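Local structure of DyP (Bjerkandera adusta, 3MM3) at residues 219-224 and 354-359; 325-330 and 368-373. The protein probably catalyses the peroxide-dependent oxidation of substrates such as dyes at a bound heme b. The protein carries 1 engineered substitution. All coordinates share one frame; numbering follows the deposited sequence.

Overall arrangement
Along the chain the segments come in the order 219-224, 325-330, 354-359 and 368-373, so the two contacts alternate and cross rather than nest. Contact 1 closes a loop of 129 residues by pairing strand 216-225 with strand 353-360, the two inner strands of a four-stranded antiparallel sheet. Contact 2 closes a shorter loop of 37 residues, bringing the lead-in to the outer strand 328-334 against helix 367-375. Strand 328-334 pairs with strand 353-360, which helix 367-375 follows in the chain. The centres lie about 12 Å apart, and both contacts reach the heme and its cyanide, so sheet and helix together wall the pocket.

Contact 1: 219-224 and 354-359; sequences AFRHFQ and LLFVEY. With HEM (protoporphyrin IX containing Fe), chain B; CYN (cyanide ion), chain C.
The four-stranded antiparallel sheet of a ferredoxin-like fold, strand order 2-3-1-4, is joined at its middle here, with Phe223 and Phe356 on the face turned to the heme. Six backbone bonds tie Ala219 to Glu358, Arg221 to Phe356 and Phe223 to Leu354; Ala219 N to Glu358 O is the shortest, 2.8 Å and almost straight at 171°. Turned away from its own backbone N at chi1 172°, the Phe356 side chain carries its ring out to the porphyrin, where CE1 comes within 3.4 Å of HEM C1C. The cyanide lies at the edge of this ring, and Phe223 presents its own edge to the Phe356 face in an offset edge-to-face pair, centroids 5.7 Å apart. Apolar rings suit a wall against the porphyrin, which the Phe356 ring meets at a tilt with its CE1 and CZ rim. Replacing Phe356 by alanine would probably open a gap beside the cyanide and leave Phe223 without its aromatic mate. Arg221 packs its CG near Phe356 CD2, while its bent chain leads the guanidinium away to a salt bridge with Asp103. On the other face the Phe220 ring meets those of Phe26 and Phe28, and Val357 CG2 lies at its edge, 4.1 Å from Phe220 CD1.

Contact 2: 325-330 and 368-373; sequences FHAMRS and RFQQIN. With HEM (protoporphyrin IX containing Fe), chain B; CYN (cyanide ion), chain C.
Gln370 NE2 donates to the backbone oxygen Phe325 O at 3.0 Å, the one hydrogen bond between segments 325-330 and 368-373. The acceptor lies in the plane of the Gln370 amide, and the N-H points at it with an angle of 155°. With CG beside the backbone N (chi1 -63°) and the chain extended beyond it, glutamine is long enough to reach from the helix to the loop before strand 328-334. Its other amide atom, OE1, rests 3.4 Å from the heme methyl HEM CMD, while Ala327, small enough to sit close, sets CB near NE2. Beside this bond Phe325 and Phe369 form an offset stack, centroids 4.0 Å apart and planes at 15°. Phe325 CE1 stands over the centre of the Phe369 ring, and Asn373 CG covers the opposite face; the ring of Trp374 adds to the aromatic group. On the strand that follows, Arg329 lays its guanidinium over pyrrole ring D of the heme, CZ 3.4 Å from HEM C3D. Its NH1 donates to the cyanide nitrogen CYN N at 3.0 Å, and the engineered Asn171 also donates to the cyanide, through ND2. Arg329 NH2 reaches the propionate oxygen HEM O2A at 2.8 Å. One planar group with several N-H donors thus links the bound ligand to a heme propionate, an arrangement likely to favour anionic or polarised ligands on this side of the iron.

Contact 1: 219-224 and 354-359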
loop_
_atom_site.group_PDB
_atom_site.type_symbol
_atom_site.label_atom_id
_atom_site.label_comp_id
_atom_site.label_asym_id
_atom_site.label_seq_id
_atom_site.Cartn_x
_atom_site.Cartn_y
_atom_site.Cartn_z
ATOM N N ALA A 219 -0.509 -1.854 -7.773
ATOM C CA ALA A 219 -1.498 -2.759 -7.225
ATOM C C ALA A 219 -2.378 -1.914 -6.317
ATOM O O ALA A 219 -1.933 -1.416 -5.278
ATOM C CB ALA A 219 -0.824 -3.889 -6.445
ATOM N N PHE A 220 -3.623 -1.724 -6.741
ATOM C CA PHE A 220 -4.600 -0.996 -5.959
ATOM C C PHE A 220 -5.500 -1.999 -5.244
ATOM O O PHE A 220 -5.945 -2.983 -5.847
ATOM C CB PHE A 220 -5.448 -0.067 -6.838
ATOM C CG PHE A 220 -6.542 0.624 -6.070
ATOM C CD1 PHE A 220 -6.251 1.758 -5.315
ATOM C CD2 PHE A 220 -7.839 0.120 -6.049
ATOM C CE1 PHE A 220 -7.235 2.380 -4.570
ATOM C CE2 PHE A 220 -8.820 0.751 -5.302
ATOM C CZ PHE A 220 -8.511 1.877 -4.566
ATOM N N ARG A 221 -5.759 -1.758 -3.960
ATOM C CA ARG A 221 -6.696 -2.583 -3.180
ATOM C C ARG A 221 -7.612 -1.695 -2.369
ATOM O O ARG A 221 -7.157 -0.759 -1.708
ATOM C CB ARG A 221 -5.972 -3.534 -2.223
ATOM C CG ARG A 221 -4.935 -4.437 -2.876
ATOM C CD ARG A 221 -5.587 -5.682 -3.459
ATOM N NE ARG A 221 -5.759 -6.735 -2.458
ATOM C CZ ARG A 221 -6.622 -7.744 -2.547
ATOM N NH1 ARG A 221 -7.465 -7.863 -3.576
ATOM N NH2 ARG A 221 -6.639 -8.655 -1.590
ATOM N N HIS A 222 -8.902 -1.989 -2.436
ATOM C CA HIS A 222 -9.897 -1.322 -1.622
ATOM C C HIS A 222 -10.201 -2.213 -0.417
ATOM O O HIS A 222 -10.838 -3.251 -0.566
ATOM C CB HIS A 222 -11.154 -1.085 -2.470
ATOM C CG HIS A 222 -12.272 -0.432 -1.727
ATOM N ND1 HIS A 222 -13.553 -0.363 -2.230
ATOM C CD2 HIS A 222 -12.309 0.163 -0.513
ATOM C CE1 HIS A 222 -14.328 0.264 -1.363
ATOM N NE2 HIS A 222 -13.601 0.583 -0.307
ATOM N N PHE A 223 -9.738 -1.811 0.767
ATOM C CA PHE A 223 -9.970 -2.606 1.976
ATOM C C PHE A 223 -10.971 -1.935 2.881
ATOM O O PHE A 223 -10.794 -0.774 3.230
ATOM C CB PHE A 223 -8.680 -2.741 2.788
ATOM C CG PHE A 223 -7.589 -3.524 2.110
ATOM C CD1 PHE A 223 -7.794 -4.840 1.689
ATOM C CD2 PHE A 223 -6.329 -2.958 1.945
ATOM C CE1 PHE A 223 -6.770 -5.560 1.090
ATOM C CE2 PHE A 223 -5.294 -3.680 1.354
ATOM C CZ PHE A 223 -5.512 -4.983 0.938
ATOM N N GLN A 224 -12.015 -2.660 3.273
ATOM C CA GLN A 224 -12.882 -2.209 4.355
ATOM C C GLN A 224 -12.320 -2.748 5.670
ATOM O O GLN A 224 -11.960 -3.916 5.744
ATOM C CB GLN A 224 -14.312 -2.700 4.126
ATOM C CG GLN A 224 -15.267 -2.264 5.224
ATOM C CD GLN A 224 -16.731 -2.393 4.864
ATOM O OE1 GLN A 224 -17.087 -2.747 3.738
ATOM N NE2 GLN A 224 -17.594 -2.091 5.828
ATOM N N LEU A 354 -9.028 1.383 4.077
ATOM C CA LEU A 354 -7.762 1.814 3.504
ATOM C C LEU A 354 -7.830 1.700 1.994
ATOM O O LEU A 354 -8.235 0.667 1.468
ATOM C CB LEU A 354 -6.592 0.966 4.029
ATOM C CG LEU A 354 -5.180 1.495 3.727
ATOM C CD1 LEU A 354 -4.922 2.822 4.469
ATOM C CD2 LEU A 354 -4.137 0.477 4.119
ATOM N N LEU A 355 -7.451 2.774 1.312
ATOM C CA LEU A 355 -7.233 2.738 -0.126
ATOM C C LEU A 355 -5.742 2.498 -0.303
ATOM O O LEU A 355 -4.920 3.396 -0.107
ATOM C CB LEU A 355 -7.686 4.057 -0.789
ATOM C CG LEU A 355 -9.134 4.442 -0.455
ATOM C CD1 LEU A 355 -9.472 5.771 -1.098
ATOM C CD2 LEU A 355 -10.137 3.369 -0.897
ATOM N N PHE A 356 -5.407 1.258 -0.635
ATOM C CA PHE A 356 -4.034 0.775 -0.603
ATOM C C PHE A 356 -3.414 0.812 -1.992
ATOM O O PHE A 356 -4.026 0.390 -2.976
ATOM C CB PHE A 356 -4.047 -0.635 -0.022
ATOM C CG PHE A 356 -2.735 -1.359 -0.089
ATOM C CD1 PHE A 356 -1.868 -1.357 1.000
ATOM C CD2 PHE A 356 -2.391 -2.096 -1.227
ATOM C CE1 PHE A 356 -0.655 -2.059 0.944
ATOM C CE2 PHE A 356 -1.190 -2.805 -1.289
ATOM C CZ PHE A 356 -0.320 -2.795 -0.197
ATOM N N VAL A 357 -2.179 1.303 -2.043
ATOM C CA VAL A 357 -1.469 1.506 -3.295
ATOM C C VAL A 357 -0.044 1.002 -3.113
ATOM O O VAL A 357 0.666 1.444 -2.208
ATOM C CB VAL A 357 -1.462 3.023 -3.648
ATOM C CG1 VAL A 357 -0.583 3.313 -4.832
ATOM C CG2 VAL A 357 -2.873 3.531 -3.925
ATOM N N GLU A 358 0.374 0.083 -3.972
ATOM C CA GLU A 358 1.753 -0.402 -3.932
ATOM C C GLU A 358 2.321 -0.429 -5.351
ATOM O O GLU A 358 1.677 -0.949 -6.267
ATOM C CB GLU A 358 1.799 -1.777 -3.276
ATOM C CG GLU A 358 3.162 -2.198 -2.839
ATOM C CD GLU A 358 3.156 -3.365 -1.851
ATOM O OE1 GLU A 358 2.241 -4.202 -1.888
ATOM O OE2 GLU A 358 4.093 -3.454 -1.025
ATOM N N TYR A 359 3.515 0.139 -5.518
ATOM C CA TYR A 359 4.184 0.246 -6.817
ATOM C C TYR A 359 5.421 -0.628 -6.884
ATOM O O TYR A 359 6.230 -0.655 -5.943
ATOM C CB TYR A 359 4.645 1.675 -7.074
ATOM C CG TYR A 359 3.558 2.723 -7.164
ATOM C CD1 TYR A 359 2.741 2.817 -8.291
ATOM C CD2 TYR A 359 3.381 3.655 -6.141
ATOM C CE1 TYR A 359 1.760 3.792 -8.390
ATOM C CE2 TYR A 359 2.393 4.649 -6.230
ATOM C CZ TYR A 359 1.585 4.703 -7.365
ATOM O OH TYR A 359 0.614 5.676 -7.500
HETATM C CHA HEM B . 3.695 -1.585 6.842
HETATM C CHB HEM B . -0.972 -1.301 8.037
HETATM C CHC HEM B . -2.133 -3.879 4.121
HETATM C CHD HEM B . 2.524 -4.276 2.961
HETATM C C1A HEM B . 2.544 -1.311 7.524
HETATM C C2A HEM B . 2.459 -0.597 8.774
HETATM C C3A HEM B . 1.169 -0.528 9.109
HETATM C C4A HEM B . 0.399 -1.171 8.075
HETATM C CMA HEM B . 0.560 0.130 10.359
HETATM C CAA HEM B . 3.673 -0.066 9.571
HETATM C CBA HEM B . 4.258 1.231 9.002
HETATM C CGA HEM B . 5.499 0.993 8.169
HETATM O O1A HEM B . 6.322 0.136 8.551
HETATM O O2A HEM B . 5.691 1.675 7.156
HETATM C C1B HEM B . -1.702 -1.961 7.082
HETATM C C2B HEM B . -3.143 -2.038 7.019
HETATM C C3B HEM B . -3.465 -2.743 5.930
HETATM C C4B HEM B . -2.226 -3.120 5.267
HETATM C CMB HEM B . -4.092 -1.419 8.064
HETATM C CAB HEM B . -4.867 -3.111 5.410
HETATM C CBB HEM B . -5.954 -2.376 5.670
HETATM C C1C HEM B . -0.971 -4.262 3.499
HETATM C C2C HEM B . -0.881 -5.155 2.362
HETATM C C3C HEM B . 0.427 -5.275 2.049
HETATM C C4C HEM B . 1.171 -4.461 2.978
HETATM C CMC HEM B . -2.106 -5.792 1.666
HETATM C CAC HEM B . 1.082 -6.093 0.917
HETATM C CBC HEM B . 0.589 -7.270 0.536
HETATM C C1D HEM B . 3.240 -3.523 3.849
HETATM C C2D HEM B . 4.651 -3.286 3.742
HETATM C C3D HEM B . 5.014 -2.468 4.942
HETATM C C4D HEM B . 3.789 -2.287 5.669
HETATM C CMD HEM B . 5.626 -3.738 2.642
HETATM C CAD HEM B . 6.416 -1.967 5.283
HETATM C CBD HEM B . 7.176 -3.136 5.904
HETATM C CGD HEM B . 8.627 -2.793 6.145
HETATM O O1D HEM B . 9.119 -3.041 7.276
HETATM O O2D HEM B . 9.307 -2.286 5.223
HETATM N NA HEM B . 1.270 -1.630 7.119
HETATM N NB HEM B . -1.154 -2.630 5.993
HETATM N NC HEM B . 0.296 -3.875 3.867
HETATM N ND HEM B . 2.741 -2.905 4.997
HETATM FE FE HEM B . 0.775 -2.788 5.504
HETATM C C CYN C . 0.473 -1.081 4.410
HETATM N N CYN C . 0.238 -0.097 3.866
#

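Contact 2: 325-330 and 368-373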
loop_
_atom_site.group_PDB
_atom_site.type_symbol
_atom_site.label_atom_id
_atom_site.label_comp_id
_atom_site.label_asym_id
_atom_site.label_seq_id
_atom_site.Cartn_x
_atom_site.Cartn_y
_atom_site.Cartn_z
ATOM N N PHE A 325 12.111 -7.889 -3.611
ATOM C CA PHE A 325 10.732 -7.938 -3.123
ATOM C C PHE A 325 10.254 -6.660 -2.459
ATOM O O PHE A 325 9.218 -6.656 -1.782
ATOM C CB PHE A 325 10.553 -9.159 -2.219
ATOM C CG PHE A 325 11.097 -10.421 -2.824
ATOM C CD1 PHE A 325 10.515 -10.968 -3.970
ATOM C CD2 PHE A 325 12.202 -11.041 -2.268
ATOM C CE1 PHE A 325 11.032 -12.121 -4.554
ATOM C CE2 PHE A 325 12.727 -12.197 -2.842
ATOM C CZ PHE A 325 12.142 -12.736 -3.982
ATOM N N HIS A 326 10.984 -5.569 -2.670
ATOM C CA HIS A 326 10.600 -4.272 -2.121
ATOM C C HIS A 326 9.631 -3.558 -3.036
ATOM O O HIS A 326 9.656 -3.756 -4.252
ATOM C CB HIS A 326 11.846 -3.419 -1.880
ATOM C CG HIS A 326 12.709 -3.949 -0.788
ATOM N ND1 HIS A 326 12.421 -3.757 0.545
ATOM C CD2 HIS A 326 13.813 -4.730 -0.829
ATOM C CE1 HIS A 326 13.332 -4.375 1.279
ATOM N NE2 HIS A 326 14.188 -4.969 0.468
ATOM N N ALA A 327 8.777 -2.730 -2.442
ATOM C CA ALA A 327 7.816 -1.951 -3.214
ATOM C C ALA A 327 7.573 -0.616 -2.521
ATOM O O ALA A 327 7.757 -0.502 -1.316
ATOM C CB ALA A 327 6.512 -2.723 -3.356
ATOM N N MET A 328 7.130 0.377 -3.287
ATOM C CA MET A 328 6.733 1.675 -2.738
ATOM C C MET A 328 5.258 1.644 -2.380
ATOM O O MET A 328 4.453 1.097 -3.137
ATOM C CB MET A 328 6.957 2.788 -3.755
ATOM C CG MET A 328 8.410 3.037 -4.107
ATOM S SD MET A 328 9.356 3.765 -2.756
ATOM C CE MET A 328 10.809 4.312 -3.652
ATOM N N ARG A 329 4.892 2.238 -1.249
ATOM C CA ARG A 329 3.477 2.291 -0.850
ATOM C C ARG A 329 2.977 3.718 -0.755
ATOM O O ARG A 329 3.690 4.592 -0.257
ATOM C CB ARG A 329 3.260 1.583 0.486
ATOM C CG ARG A 329 3.453 0.087 0.411
ATOM C CD ARG A 329 3.442 -0.580 1.791
ATOM N NE ARG A 329 4.495 0.006 2.623
ATOM C CZ ARG A 329 4.319 0.625 3.790
ATOM N NH1 ARG A 329 3.122 0.693 4.374
ATOM N NH2 ARG A 329 5.376 1.140 4.407
ATOM N N SER A 330 1.744 3.956 -1.201
ATOM C CA SER A 330 1.176 5.311 -1.106
ATOM C C SER A 330 -0.310 5.263 -0.754
ATOM O O SER A 330 -1.151 5.774 -1.495
ATOM C CB SER A 330 1.436 6.120 -2.395
ATOM O OG SER A 330 1.215 7.520 -2.198
ATOM N N ARG A 368 2.281 -8.933 -4.752
ATOM C CA ARG A 368 1.769 -10.295 -4.836
ATOM C C ARG A 368 2.613 -11.296 -4.046
ATOM O O ARG A 368 2.087 -12.258 -3.490
ATOM C CB ARG A 368 1.650 -10.715 -6.298
ATOM C CG ARG A 368 0.861 -11.979 -6.540
ATOM C CD ARG A 368 0.728 -12.191 -8.042
ATOM N NE ARG A 368 -0.218 -13.252 -8.369
ATOM C CZ ARG A 368 0.079 -14.547 -8.425
ATOM N NH1 ARG A 368 1.316 -14.981 -8.186
ATOM N NH2 ARG A 368 -0.874 -15.419 -8.728
ATOM N N PHE A 369 3.924 -11.065 -4.020
ATOM C CA PHE A 369 4.861 -11.899 -3.281
ATOM C C PHE A 369 4.659 -11.708 -1.781
ATOM O O PHE A 369 4.652 -12.676 -1.009
ATOM C CB PHE A 369 6.297 -11.530 -3.677
ATOM C CG PHE A 369 7.272 -12.667 -3.561
ATOM C CD1 PHE A 369 7.472 -13.525 -4.633
ATOM C CD2 PHE A 369 7.991 -12.871 -2.384
ATOM C CE1 PHE A 369 8.378 -14.582 -4.535
ATOM C CE2 PHE A 369 8.901 -13.929 -2.280
ATOM C CZ PHE A 369 9.095 -14.782 -3.358
ATOM N N GLN A 370 4.515 -10.452 -1.374
ATOM C CA GLN A 370 4.236 -10.112 0.020
ATOM C C GLN A 370 2.936 -10.750 0.498
ATOM O O GLN A 370 2.880 -11.284 1.613
ATOM C CB GLN A 370 4.226 -8.595 0.223
ATOM C CG GLN A 370 5.581 -7.943 -0.075
ATOM C CD GLN A 370 5.499 -6.437 -0.244
ATOM O OE1 GLN A 370 4.512 -5.816 0.129
ATOM N NE2 GLN A 370 6.538 -5.843 -0.832
ATOM N N GLN A 371 1.914 -10.731 -0.352
ATOM C CA GLN A 371 0.615 -11.294 -0.005
ATOM C C GLN A 371 0.600 -12.821 0.012
ATOM O O GLN A 371 0.220 -13.430 1.014
ATOM C CB GLN A 371 -0.455 -10.788 -0.977
ATOM C CG GLN A 371 -1.856 -11.257 -0.619
ATOM C CD GLN A 371 -2.335 -10.642 0.687
ATOM O OE1 GLN A 371 -2.384 -9.415 0.818
ATOM N NE2 GLN A 371 -2.637 -11.485 1.673
ATOM N N ILE A 372 0.996 -13.437 -1.098
ATOM C CA ILE A 372 0.832 -14.882 -1.273
ATOM C C ILE A 372 1.989 -15.654 -0.639
ATOM O O ILE A 372 1.782 -16.478 0.259
ATOM C CB ILE A 372 0.674 -15.265 -2.764
ATOM C CG1 ILE A 372 -0.591 -14.634 -3.354
ATOM C CG2 ILE A 372 0.619 -16.778 -2.926
ATOM C CD1 ILE A 372 -0.783 -14.940 -4.845
ATOM N N ASN A 373 3.209 -15.381 -1.096
ATOM C CA ASN A 373 4.355 -16.173 -0.682
ATOM C C ASN A 373 4.676 -16.019 0.786
ATOM O O ASN A 373 5.204 -16.939 1.408
ATOM C CB ASN A 373 5.593 -15.796 -1.492
ATOM C CG ASN A 373 5.420 -16.058 -2.977
ATOM O OD1 ASN A 373 4.512 -15.521 -3.613
ATOM N ND2 ASN A 373 6.296 -16.895 -3.535
HETATM C CHA HEM B . 3.695 -1.585 6.842
HETATM C CHB HEM B . -0.972 -1.301 8.037
HETATM C CHC HEM B . -2.133 -3.879 4.121
HETATM C CHD HEM B . 2.524 -4.276 2.961
HETATM C C1A HEM B . 2.544 -1.311 7.524
HETATM C C2A HEM B . 2.459 -0.597 8.774
HETATM C C3A HEM B . 1.169 -0.528 9.109
HETATM C C4A HEM B . 0.399 -1.171 8.075
HETATM C CMA HEM B . 0.560 0.130 10.359
HETATM C CAA HEM B . 3.673 -0.066 9.571
HETATM C CBA HEM B . 4.258 1.231 9.002
HETATM C CGA HEM B . 5.499 0.993 8.169
HETATM O O1A HEM B . 6.322 0.136 8.551
HETATM O O2A HEM B . 5.691 1.675 7.156
HETATM C C1B HEM B . -1.702 -1.961 7.082
HETATM C C2B HEM B . -3.143 -2.038 7.019
HETATM C C3B HEM B . -3.465 -2.743 5.930
HETATM C C4B HEM B . -2.226 -3.120 5.267
HETATM C CMB HEM B . -4.092 -1.419 8.064
HETATM C CAB HEM B . -4.867 -3.111 5.410
HETATM C CBB HEM B . -5.954 -2.376 5.670
HETATM C C1C HEM B . -0.971 -4.262 3.499
HETATM C C2C HEM B . -0.881 -5.155 2.362
HETATM C C3C HEM B . 0.427 -5.275 2.049
HETATM C C4C HEM B . 1.171 -4.461 2.978
HETATM C CMC HEM B . -2.106 -5.792 1.666
HETATM C CAC HEM B . 1.082 -6.093 0.917
HETATM C CBC HEM B . 0.589 -7.270 0.536
HETATM C C1D HEM B . 3.240 -3.523 3.849
HETATM C C2D HEM B . 4.651 -3.286 3.742
HETATM C C3D HEM B . 5.014 -2.468 4.942
HETATM C C4D HEM B . 3.789 -2.287 5.669
HETATM C CMD HEM B . 5.626 -3.738 2.642
HETATM C CAD HEM B . 6.416 -1.967 5.283
HETATM C CBD HEM B . 7.176 -3.136 5.904
HETATM C CGD HEM B . 8.627 -2.793 6.145
HETATM O O1D HEM B . 9.119 -3.041 7.276
HETATM O O2D HEM B . 9.307 -2.286 5.223
HETATM N NA HEM B . 1.270 -1.630 7.119
HETATM N NB HEM B . -1.154 -2.630 5.993
HETATM N NC HEM B . 0.296 -3.875 3.867
HETATM N ND HEM B . 2.741 -2.905 4.997
HETATM FE FE HEM B . 0.775 -2.788 5.504
HETATM C C CYN C . 0.473 -1.081 4.410
HETATM N N CYN C . 0.238 -0.097 3.866
#